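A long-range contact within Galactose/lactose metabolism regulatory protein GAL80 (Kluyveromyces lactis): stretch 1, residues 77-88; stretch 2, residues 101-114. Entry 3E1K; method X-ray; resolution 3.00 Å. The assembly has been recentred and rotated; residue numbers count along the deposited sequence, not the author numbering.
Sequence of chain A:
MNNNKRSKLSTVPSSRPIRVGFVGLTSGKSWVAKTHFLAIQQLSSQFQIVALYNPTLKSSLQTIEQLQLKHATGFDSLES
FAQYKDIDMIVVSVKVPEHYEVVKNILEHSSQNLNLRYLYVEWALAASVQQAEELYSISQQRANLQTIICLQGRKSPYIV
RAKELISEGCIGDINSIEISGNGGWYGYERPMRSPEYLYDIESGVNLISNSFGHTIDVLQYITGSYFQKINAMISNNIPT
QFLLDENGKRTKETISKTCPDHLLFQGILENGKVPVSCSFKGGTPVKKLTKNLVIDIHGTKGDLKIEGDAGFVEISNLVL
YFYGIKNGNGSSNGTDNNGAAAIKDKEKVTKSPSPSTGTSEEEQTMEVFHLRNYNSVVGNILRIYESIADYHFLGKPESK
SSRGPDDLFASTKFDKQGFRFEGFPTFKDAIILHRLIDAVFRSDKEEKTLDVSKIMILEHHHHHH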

# COMPACT_ATOMS: atom_id res chain seq x y z
N SER A 77 22.21 30.15 31.09
CA SER A 77 21.84 28.95 31.83
C SER A 77 20.38 28.69 31.46
O SER A 77 19.64 29.58 31.08
CB SER A 77 21.93 29.25 33.33
OG SER A 77 21.76 28.08 34.09
N LEU A 78 20.03 27.42 31.56
CA LEU A 78 18.73 26.97 31.18
C LEU A 78 17.98 26.91 32.47
O LEU A 78 16.79 26.72 32.49
CB LEU A 78 18.87 25.61 30.53
CG LEU A 78 17.82 25.00 29.61
CD1 LEU A 78 18.01 25.34 28.20
CD2 LEU A 78 17.91 23.53 29.77
N GLU A 79 18.70 27.10 33.55
CA GLU A 79 18.11 27.33 34.84
C GLU A 79 17.79 28.79 34.79
O GLU A 79 16.72 29.25 35.04
CB GLU A 79 19.18 27.17 35.91
CG GLU A 79 19.23 25.85 36.60
CD GLU A 79 19.46 26.00 38.07
OE1 GLU A 79 19.93 25.06 38.71
OE2 GLU A 79 19.15 27.07 38.59
N SER A 80 18.81 29.51 34.48
CA SER A 80 18.75 30.97 34.36
C SER A 80 17.43 31.26 33.65
O SER A 80 16.50 31.91 34.17
CB SER A 80 19.93 31.46 33.49
OG SER A 80 21.11 31.75 34.22
N PHE A 81 17.28 30.64 32.49
CA PHE A 81 16.10 30.72 31.63
C PHE A 81 14.85 30.34 32.32
O PHE A 81 14.05 31.15 32.66
CB PHE A 81 16.29 29.76 30.45
CG PHE A 81 15.35 29.98 29.31
CD1 PHE A 81 15.37 31.13 28.60
CD2 PHE A 81 14.46 29.04 28.95
CE1 PHE A 81 14.52 31.32 27.61
CE2 PHE A 81 13.61 29.26 27.95
CZ PHE A 81 13.65 30.39 27.28
N ALA A 82 14.68 29.06 32.49
CA ALA A 82 13.56 28.45 33.23
C ALA A 82 12.89 29.33 34.29
O ALA A 82 11.69 29.16 34.53
CB ALA A 82 14.08 27.14 33.90
N GLN A 83 13.64 30.29 34.86
CA GLN A 83 13.20 31.19 35.93
C GLN A 83 12.54 32.51 35.60
O GLN A 83 11.67 33.02 36.30
CB GLN A 83 14.36 31.45 36.86
CG GLN A 83 14.70 30.17 37.55
CD GLN A 83 15.81 30.39 38.53
OE1 GLN A 83 16.34 31.50 38.64
NE2 GLN A 83 16.19 29.32 39.24
N TYR A 84 13.05 33.13 34.56
CA TYR A 84 12.54 34.42 34.14
C TYR A 84 11.00 34.36 34.30
O TYR A 84 10.33 33.66 33.52
CB TYR A 84 12.98 34.52 32.68
CG TYR A 84 12.99 35.88 32.05
CD1 TYR A 84 12.71 37.01 32.81
CD2 TYR A 84 13.22 36.02 30.72
CE1 TYR A 84 12.66 38.23 32.26
CE2 TYR A 84 13.23 37.25 30.13
CZ TYR A 84 12.99 38.34 30.89
OH TYR A 84 12.93 39.53 30.21
N LYS A 85 10.55 35.12 35.28
CA LYS A 85 9.18 35.29 35.61
C LYS A 85 8.64 36.39 34.74
O LYS A 85 7.80 37.19 35.12
CB LYS A 85 9.06 35.66 37.07
CG LYS A 85 8.95 34.48 37.95
CD LYS A 85 10.13 34.33 38.80
CE LYS A 85 9.77 34.70 40.20
NZ LYS A 85 8.43 34.24 40.49
N ASP A 86 9.17 36.40 33.55
CA ASP A 86 8.62 37.09 32.39
C ASP A 86 8.19 36.15 31.27
O ASP A 86 7.78 36.62 30.20
CB ASP A 86 9.62 38.02 31.78
CG ASP A 86 9.50 39.35 32.39
OD1 ASP A 86 9.70 40.37 31.74
OD2 ASP A 86 9.10 39.31 33.58
N ILE A 87 8.31 34.84 31.43
CA ILE A 87 7.94 34.06 30.27
C ILE A 87 6.66 33.31 30.48
O ILE A 87 6.65 32.32 31.24
CB ILE A 87 8.98 33.01 29.97
CG1 ILE A 87 10.35 33.68 30.01
CG2 ILE A 87 8.53 32.19 28.78
CD1 ILE A 87 11.42 32.71 29.55
N ASP A 88 5.59 33.71 29.80
CA ASP A 88 4.32 32.94 29.98
C ASP A 88 4.49 31.63 29.23
O ASP A 88 4.04 30.57 29.64
CB ASP A 88 3.15 33.65 29.37
CG ASP A 88 2.96 35.05 29.94
OD1 ASP A 88 3.51 35.33 31.01
OD2 ASP A 88 2.25 35.83 29.28
N GLU A 101 16.72 15.88 27.93
CA GLU A 101 17.56 16.71 28.78
C GLU A 101 16.83 18.01 29.07
O GLU A 101 16.31 18.22 30.19
CB GLU A 101 18.83 17.04 27.98
CG GLU A 101 19.70 15.82 27.75
CD GLU A 101 19.96 15.17 29.09
OE1 GLU A 101 20.33 15.94 30.01
OE2 GLU A 101 19.76 13.95 29.23
N VAL A 102 16.77 18.81 28.01
CA VAL A 102 16.27 20.16 28.01
C VAL A 102 15.04 20.36 28.81
O VAL A 102 15.05 20.84 29.94
CB VAL A 102 16.05 20.56 26.59
CG1 VAL A 102 15.22 21.89 26.53
CG2 VAL A 102 17.43 20.58 25.93
N VAL A 103 13.99 19.93 28.16
CA VAL A 103 12.63 19.99 28.68
C VAL A 103 12.47 19.78 30.20
O VAL A 103 11.99 20.61 30.96
CB VAL A 103 11.81 18.88 28.04
CG1 VAL A 103 10.42 18.82 28.59
CG2 VAL A 103 11.80 19.05 26.55
N LYS A 104 12.83 18.56 30.59
CA LYS A 104 12.77 18.16 31.97
C LYS A 104 13.27 19.28 32.87
O LYS A 104 12.57 19.79 33.76
CB LYS A 104 13.70 16.98 32.15
CG LYS A 104 13.71 16.47 33.56
CD LYS A 104 14.78 15.39 33.69
CE LYS A 104 14.62 14.50 34.89
NZ LYS A 104 14.84 13.06 34.42
N ASN A 105 14.52 19.72 32.68
CA ASN A 105 15.04 20.81 33.50
C ASN A 105 14.08 22.02 33.45
O ASN A 105 13.55 22.49 34.45
CB ASN A 105 16.45 21.20 33.07
CG ASN A 105 17.41 20.04 33.14
OD1 ASN A 105 18.63 20.19 33.19
ND2 ASN A 105 16.83 18.84 33.27
N ILE A 106 13.83 22.47 32.22
CA ILE A 106 12.90 23.55 32.12
C ILE A 106 11.83 23.32 33.19
O ILE A 106 11.57 24.17 34.05
CB ILE A 106 12.29 23.60 30.74
CG1 ILE A 106 13.43 23.95 29.78
CG2 ILE A 106 11.25 24.73 30.67
CD1 ILE A 106 13.56 23.07 28.63
N LEU A 107 11.24 22.14 33.14
CA LEU A 107 10.16 21.76 34.06
C LEU A 107 10.42 21.89 35.52
O LEU A 107 9.60 22.42 36.26
CB LEU A 107 9.71 20.34 33.81
CG LEU A 107 9.27 20.27 32.38
CD1 LEU A 107 9.18 18.76 32.19
CD2 LEU A 107 7.95 20.95 32.36
N GLU A 108 11.56 21.36 35.93
CA GLU A 108 11.87 21.39 37.34
C GLU A 108 12.37 22.77 37.72
O GLU A 108 12.43 23.06 38.89
CB GLU A 108 12.94 20.35 37.70
CG GLU A 108 13.88 19.91 36.56
CD GLU A 108 15.16 19.18 37.01
OE1 GLU A 108 15.88 19.64 37.94
OE2 GLU A 108 15.49 18.17 36.37
N HIS A 109 12.84 23.56 36.77
CA HIS A 109 13.45 24.84 37.11
C HIS A 109 12.61 26.02 36.76
O HIS A 109 13.10 27.07 36.60
CB HIS A 109 14.86 25.01 36.49
CG HIS A 109 15.95 24.27 37.22
ND1 HIS A 109 16.96 23.60 36.57
CD2 HIS A 109 16.18 24.08 38.54
CE1 HIS A 109 17.75 23.03 37.45
NE2 HIS A 109 17.30 23.31 38.65
N SER A 110 11.33 25.82 36.62
CA SER A 110 10.30 26.87 36.45
C SER A 110 9.11 26.76 37.38
O SER A 110 8.12 27.50 37.23
CB SER A 110 9.73 26.71 35.02
OG SER A 110 9.54 25.34 34.68
N SER A 111 9.22 25.81 38.32
CA SER A 111 8.14 25.42 39.23
C SER A 111 7.69 26.65 40.00
O SER A 111 6.49 26.85 40.29
CB SER A 111 8.60 24.26 40.12
OG SER A 111 9.71 23.52 39.60
N GLN A 112 8.71 27.45 40.29
CA GLN A 112 8.47 28.72 40.97
C GLN A 112 7.86 29.74 39.94
O GLN A 112 6.95 30.53 40.25
CB GLN A 112 9.79 29.21 41.55
CG GLN A 112 10.85 29.35 40.45
CD GLN A 112 11.04 30.80 39.98
OE1 GLN A 112 11.21 31.72 40.79
NE2 GLN A 112 11.08 31.00 38.65
N ASN A 113 8.27 29.71 38.70
CA ASN A 113 7.68 30.65 37.80
C ASN A 113 6.21 30.28 37.62
O ASN A 113 5.85 29.08 37.47
CB ASN A 113 8.39 30.57 36.43
CG ASN A 113 7.93 31.66 35.48
OD1 ASN A 113 7.25 32.64 35.89
ND2 ASN A 113 8.29 31.52 34.22
N LEU A 114 5.32 31.25 37.66
CA LEU A 114 3.92 30.94 37.74
C LEU A 114 3.14 31.78 36.79
O LEU A 114 2.00 32.07 37.03
CB LEU A 114 3.43 31.26 39.14
CG LEU A 114 2.85 30.22 40.07
CD1 LEU A 114 3.86 29.89 41.11
CD2 LEU A 114 1.62 30.83 40.70

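The most unusual feature of this contact is the way Glu79 meets His109, with its aliphatic stem over the ring face. Glu79 CG lies 3.4 Å from the centroid of the His109 ring, 24° off the ring normal, so a methylene C-H group rests on the face of the imidazole in a CH-pi contact. The carboxylate is close as well, with Glu79 OE1 3.2 Å from His109 NE2, but the angle is too poor for a hydrogen bond. Glutamate suits this place because its methylenes can cover a ring, while the carboxylate lies near NE2 without a hydrogen bond.

The two helices in this contact, 78-83 and 101-108, cross at 51° between their N-to-C directions, with their axes 8.7 Å apart at closest approach. Ser77 caps the first: its OG accepts from Glu79 N at 3.3 Å, satisfying an amide that has no helical acceptor before it. One residue on from the cap, the CA-to-CB bond of Leu78 points sideways, but the end of the side chain comes nearer to the second helix, where Leu78 CD2 lies 4.5 Å from Ile106 CG1 and 3.9 Å from Val102 O. A branched apolar side chain is well suited to packing against both a neighbouring isoleucine and the helix backbone.

Ala82 marks the tightest approach of the backbones, its CA 4.8 Å from Ser110 CA. Its CA-to-CB bond points toward the other stretch, and a side chain of one methyl group is in keeping with so small a gap. Across it, Ser110 CB lies 3.2 Å from Ala82 O. The small serine also serves its own stretch, since Ser110 OG donates to Ile106 O at a very short 2.4 Å, tying the residue back to the helix it has just left.

Two amide side chains of the second stretch, Gln112 and Asn113, reach the backbone carbonyls of the first. Gln112 NE2 donates to Gln83 O at 3.2 Å, with an N-H...acceptor angle of 141°; the long glutamine side chain brings its amide across to that carbonyl. The buried Asn113 reaches into the turn of the first stretch. Its ND2 gives a weak hydrogen bond to Ile87 O at 3.5 Å, whereas Tyr84 O, although nearer to Asn113 ND2 at 3.0 Å, is badly placed for one. Proximity alone therefore does not identify the acceptor. Lys85 covers this end with its aliphatic portion: Lys85 CG is 3.2 Å from Asn113 OD1, and Lys85 CE is 3.4 Å from Gln112 OE1. The exposed lysine thus lies beside both amides.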